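Local coordinates for exopolysaccharide biosynthesis protein (Pantoea stewartii subsp. stewartii DC283, PDB 6TGF), which modifies the glycan matrix of the bacterial biofilm, probably as a hydrolase, through a parallel beta-helix fold like that of bacteriophage tailspikes, at the interface of chains A and B. Coordinates in Å, arbitrary orientation; residue numbers count along the deposited sequence, not the author numbering. Chains: chain A/B, Exopolysaccharide biosynthesis protein.

Contacts 1 and 2 are two patches of one chain A to chain B interface, the centres of their C-alpha atoms about 17 Å apart. Both lie in the region that follows the long run of short strands of the parallel beta-helix, and they draw on opposite ends of strand 637-646: its start, A:Pro638, in contact 1 and its end, B:Ile644 and B:Ser646, in contact 2. Neighbouring B:Gly556 and B:Trp559 serve one each. The pairing is not an exact two-fold, as expected in the deposited trimer, where different surfaces of each copy meet; tailspike-like proteins are typically trimeric.

Contact 1: the interface of chains A and B. Residues chain A 569, 571, 638; chain B 555-556, 596-599.
Loops at the ends of beta-strands form this contact: A:Phe569 lies against the turn B:Lys598-B:Lys599, which follows strand 589-597, and against the loop B:Val555-B:Gly556 just before strand 558-564. The phenyl ring projects toward B:Val555 and B:Lys599, crossing both side chains at about a right angle. CD1 of A:Phe569 does the touching, 3.8 Å from methyl CG1 of B:Val555, with CG of B:Lys599 also against it. With chi1 at 52°, CG of A:Phe569 sits between its own backbone N and carbonyl carbon, and this turns the ring to B:Val555 while CB faces CA of B:Gly556. The backbone adds a weak hydrogen bond from N of B:Lys599 to O of A:Phe569, 3.1 Å long and bent to 126° at the hydrogen. Next to the ring, CG of A:Pro638 packs 3.5 Å from CA of B:Gly556. At the other end, the carboxamide of A:Asn571 lies beside the first carbons of B:Lys598, its CG 3.5 Å from the lysine CB. The extended side chain of B:Gln596 carries its amide directly onto CA and CB of A:Phe569, and bonds within chain B hold that amide at both ends. NE2 donates to O of B:Gly556 from above the carbonyl plane, and OE1 of B:Gln596 accepts NZ of B:Lys598 in the carbonyl plane at 2.7 Å. The lysine curls back to make this bond, bent at chi2 (-57°). The glutamine thus ties the two chain B loops together, and the contact sits at strand ends beyond the main beta-helix, where neighbouring subunits meet side by side.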
loop_
_atom_site.group_PDB
_atom_site.type_symbol
_atom_site.label_atom_id
_atom_site.label_comp_id
_atom_site.label_asym_id
_atom_site.label_seq_id
_atom_site.Cartn_x
_atom_site.Cartn_y
_atom_site.Cartn_z
ATOM N N PHE A 569 39.512 35.083 3.594
ATOM C CA PHE A 569 38.365 35.161 4.538
ATOM C C PHE A 569 38.734 36.063 5.725
ATOM O O PHE A 569 38.140 35.903 6.808
ATOM C CB PHE A 569 37.960 33.754 4.988
ATOM C CG PHE A 569 39.095 32.914 5.516
ATOM C CD1 PHE A 569 39.474 32.985 6.848
ATOM C CD2 PHE A 569 39.789 32.053 4.679
ATOM C CE1 PHE A 569 40.521 32.213 7.330
ATOM C CE2 PHE A 569 40.833 31.281 5.164
ATOM C CZ PHE A 569 41.198 31.363 6.488
ATOM N N ASN A 571 39.123 39.813 7.703
ATOM C CA ASN A 571 38.290 41.032 7.896
ATOM C C ASN A 571 38.993 42.252 7.287
ATOM O O ASN A 571 40.181 42.140 6.928
ATOM C CB ASN A 571 37.991 41.287 9.376
ATOM C CG ASN A 571 36.938 40.358 9.937
ATOM O OD1 ASN A 571 37.259 39.373 10.598
ATOM N ND2 ASN A 571 35.677 40.663 9.676
ATOM N N PRO A 638 38.555 28.982 1.564
ATOM C CA PRO A 638 37.990 28.217 2.676
ATOM C C PRO A 638 36.870 27.254 2.253
ATOM O O PRO A 638 36.767 26.193 2.838
ATOM C CB PRO A 638 37.447 29.317 3.600
ATOM C CG PRO A 638 37.050 30.425 2.650
ATOM C CD PRO A 638 38.080 30.374 1.541
ATOM N N VAL B 555 33.711 29.371 9.218
ATOM C CA VAL B 555 34.498 30.582 8.837
ATOM C C VAL B 555 34.854 30.469 7.349
ATOM O O VAL B 555 35.371 29.406 6.949
ATOM C CB VAL B 555 35.761 30.741 9.709
ATOM C CG1 VAL B 555 36.740 31.756 9.131
ATOM C CG2 VAL B 555 35.411 31.102 11.144
ATOM N N GLY B 556 34.576 31.521 6.571
ATOM C CA GLY B 556 34.898 31.606 5.133
ATOM C C GLY B 556 33.725 31.218 4.247
ATOM O O GLY B 556 33.890 31.273 3.012
ATOM N N GLN B 596 30.273 37.040 3.034
ATOM C CA GLN B 596 31.191 35.964 3.495
ATOM C C GLN B 596 31.416 36.115 5.002
ATOM O O GLN B 596 31.707 37.244 5.442
ATOM C CB GLN B 596 32.530 36.016 2.757
ATOM C CG GLN B 596 33.390 34.779 2.987
ATOM C CD GLN B 596 34.825 34.956 2.555
ATOM O OE1 GLN B 596 35.398 36.038 2.651
ATOM N NE2 GLN B 596 35.429 33.876 2.085
ATOM N N ARG B 597 31.284 35.021 5.755
ATOM C CA ARG B 597 31.709 34.952 7.177
ATOM C C ARG B 597 33.238 35.034 7.211
ATOM O O ARG B 597 33.887 34.158 6.608
ATOM C CB ARG B 597 31.213 33.672 7.857
ATOM C CG ARG B 597 31.609 33.576 9.324
ATOM C CD ARG B 597 31.186 32.290 10.007
ATOM N NE ARG B 597 31.995 32.033 11.195
ATOM C CZ ARG B 597 31.842 30.998 12.018
ATOM N NH1 ARG B 597 30.895 30.099 11.802
ATOM N NH2 ARG B 597 32.641 30.868 13.064
ATOM N N LYS B 598 33.781 36.055 7.881
ATOM C CA LYS B 598 35.242 36.288 8.026
ATOM C C LYS B 598 35.736 35.544 9.273
ATOM O O LYS B 598 34.937 34.786 9.859
ATOM C CB LYS B 598 35.528 37.791 8.101
ATOM C CG LYS B 598 34.938 38.620 6.967
ATOM C CD LYS B 598 35.382 38.173 5.589
ATOM C CE LYS B 598 34.907 39.096 4.487
ATOM N NZ LYS B 598 35.442 38.692 3.166
ATOM N N LYS B 599 37.002 35.747 9.656
ATOM C CA LYS B 599 37.602 35.179 10.895
ATOM C C LYS B 599 36.737 35.597 12.090
ATOM O O LYS B 599 36.479 34.742 12.960
ATOM C CB LYS B 599 39.053 35.642 11.061
ATOM C CG LYS B 599 39.982 35.287 9.907
ATOM C CD LYS B 599 41.456 35.272 10.271
ATOM C CE LYS B 599 41.986 36.593 10.789
ATOM N NZ LYS B 599 41.920 37.666 9.768
#

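Contact 2: the interface of chains A and B. Residues chain A 527-528; chain B 533, 559, 644, 646, 658, 660.
A water molecule joins the chains: the side-chain amide ND2 of A:Asn527 lies 2.7 Å from water 1, which in turn is 3.0 Å from the backbone N of B:Val660. The second link is nearly straight. The water also lies in the plane of the A:Tyr528 ring, at its edge, so the asparagine amide and the phenol ring flank the bridge. The rest of A:Asn527 is set between two chain B side chains. B:Trp533 brings the far rim of its indole, and its CH2 comes within 3.8 Å of CA of A:Asn527; the amide and indole planes are turned 50° apart, and the asparagine backbone O lies in the indole plane at its edge. On its other side, the backbone O of A:Asn527 lies 3.4 Å from the terminal methyl CD1 of B:Ile644. A:Tyr528 lays one face of its ring on a mainly apolar surface of chain B. Its chi1 of 57° places CG between the backbone N and the carbonyl carbon, sending the ring toward B:Trp559 and leaving CB on methyl CG2 of B:Ile644. The edge of the B:Trp559 six-membered ring at CZ3 points at this face of the A:Tyr528 ring, planes 77° apart and ring centroids 5.4 Å from each other. Beneath the same face, methyl CG2 of B:Val660 comes to CD1 of A:Tyr528 at 3.9 Å, while CB of B:Ser646 lies toward the CD2 edge. The hydroxyl end reaches B:Ala658, whose CB is 3.6 Å from OH of A:Tyr528. Within chain B, OG of B:Ser646 lies 3.3 Å above the indole plane of B:Trp559, toward its rim, a contact that may help to set the tryptophan. The site lays A:Asn527 and the first residue of strand 528-529 on the neighbouring subunit, and probably helps to hold the trimer together.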
loop_
_atom_site.group_PDB
_atom_site.type_symbol
_atom_site.label_atom_id
_atom_site.label_comp_id
_atom_site.label_asym_id
_atom_site.label_seq_id
_atom_site.Cartn_x
_atom_site.Cartn_y
_atom_site.Cartn_z
ATOM N N ASN A 527 15.438 27.795 -1.113
ATOM C CA ASN A 527 16.077 28.727 -0.147
ATOM C C ASN A 527 17.415 29.185 -0.734
ATOM O O ASN A 527 17.610 30.408 -0.861
ATOM C CB ASN A 527 16.278 28.098 1.235
ATOM C CG ASN A 527 15.013 28.048 2.066
ATOM O OD1 ASN A 527 13.907 28.019 1.530
ATOM N ND2 ASN A 527 15.166 28.039 3.381
ATOM N N TYR A 528 18.285 28.233 -1.092
ATOM C CA TYR A 528 19.623 28.489 -1.689
ATOM C C TYR A 528 20.080 27.297 -2.537
ATOM O O TYR A 528 19.669 26.153 -2.265
ATOM C CB TYR A 528 20.653 28.807 -0.601
ATOM C CG TYR A 528 20.814 27.760 0.472
ATOM C CD1 TYR A 528 20.002 27.756 1.594
ATOM C CD2 TYR A 528 21.797 26.786 0.385
ATOM C CE1 TYR A 528 20.152 26.808 2.595
ATOM C CE2 TYR A 528 21.961 25.833 1.376
ATOM C CZ TYR A 528 21.137 25.842 2.486
ATOM O OH TYR A 528 21.292 24.905 3.464
ATOM N N TRP B 533 10.159 34.047 -2.395
ATOM C CA TRP B 533 10.038 35.445 -1.904
ATOM C C TRP B 533 10.056 36.431 -3.079
ATOM O O TRP B 533 11.127 36.599 -3.693
ATOM C CB TRP B 533 11.172 35.727 -0.914
ATOM C CG TRP B 533 11.323 34.658 0.124
ATOM C CD1 TRP B 533 10.434 34.345 1.110
ATOM C CD2 TRP B 533 12.423 33.741 0.268
ATOM N NE1 TRP B 533 10.907 33.303 1.862
ATOM C CE2 TRP B 533 12.125 32.914 1.372
ATOM C CE3 TRP B 533 13.629 33.545 -0.416
ATOM C CZ2 TRP B 533 12.989 31.906 1.799
ATOM C CZ3 TRP B 533 14.482 32.549 0.008
ATOM C CH2 TRP B 533 14.164 31.743 1.102
ATOM N N TRP B 559 27.996 33.580 0.757
ATOM C CA TRP B 559 26.598 33.721 0.268
ATOM C C TRP B 559 26.572 34.739 -0.877
ATOM O O TRP B 559 27.294 35.751 -0.778
ATOM C CB TRP B 559 25.655 34.164 1.395
ATOM C CG TRP B 559 25.552 33.218 2.550
ATOM C CD1 TRP B 559 26.355 33.175 3.652
ATOM C CD2 TRP B 559 24.560 32.194 2.739
ATOM N NE1 TRP B 559 25.942 32.187 4.505
ATOM C CE2 TRP B 559 24.844 31.567 3.972
ATOM C CE3 TRP B 559 23.470 31.738 1.988
ATOM C CZ2 TRP B 559 24.077 30.512 4.464
ATOM C CZ3 TRP B 559 22.714 30.695 2.474
ATOM C CH2 TRP B 559 23.015 30.092 3.697
ATOM N N ILE B 644 19.421 32.668 -4.151
ATOM C CA ILE B 644 20.643 32.599 -3.297
ATOM C C ILE B 644 21.527 31.429 -3.746
ATOM O O ILE B 644 20.980 30.363 -4.087
ATOM C CB ILE B 644 20.252 32.492 -1.808
ATOM C CG1 ILE B 644 19.281 33.604 -1.401
ATOM C CG2 ILE B 644 21.493 32.468 -0.925
ATOM C CD1 ILE B 644 18.771 33.511 0.021
ATOM N N SER B 646 25.291 29.502 -2.166
ATOM C CA SER B 646 26.017 29.349 -0.877
ATOM C C SER B 646 27.080 28.250 -0.972
ATOM O O SER B 646 26.831 27.238 -1.656
ATOM C CB SER B 646 25.051 29.072 0.245
ATOM O OG SER B 646 25.705 29.137 1.503
ATOM N N ALA B 658 23.715 25.209 7.324
ATOM C CA ALA B 658 23.368 26.549 6.797
ATOM C C ALA B 658 21.863 26.792 6.956
ATOM O O ALA B 658 21.090 25.813 6.899
ATOM C CB ALA B 658 23.788 26.651 5.353
ATOM N N VAL B 660 18.738 30.012 5.876
ATOM C CA VAL B 660 18.190 31.339 5.474
ATOM C C VAL B 660 16.934 31.579 6.317
ATOM O O VAL B 660 15.863 31.061 5.947
ATOM C CB VAL B 660 17.905 31.412 3.960
ATOM C CG1 VAL B 660 17.165 32.685 3.575
ATOM C CG2 VAL B 660 19.184 31.280 3.145
HETATM O O HOH W 1 17.306 27.526 5.002
#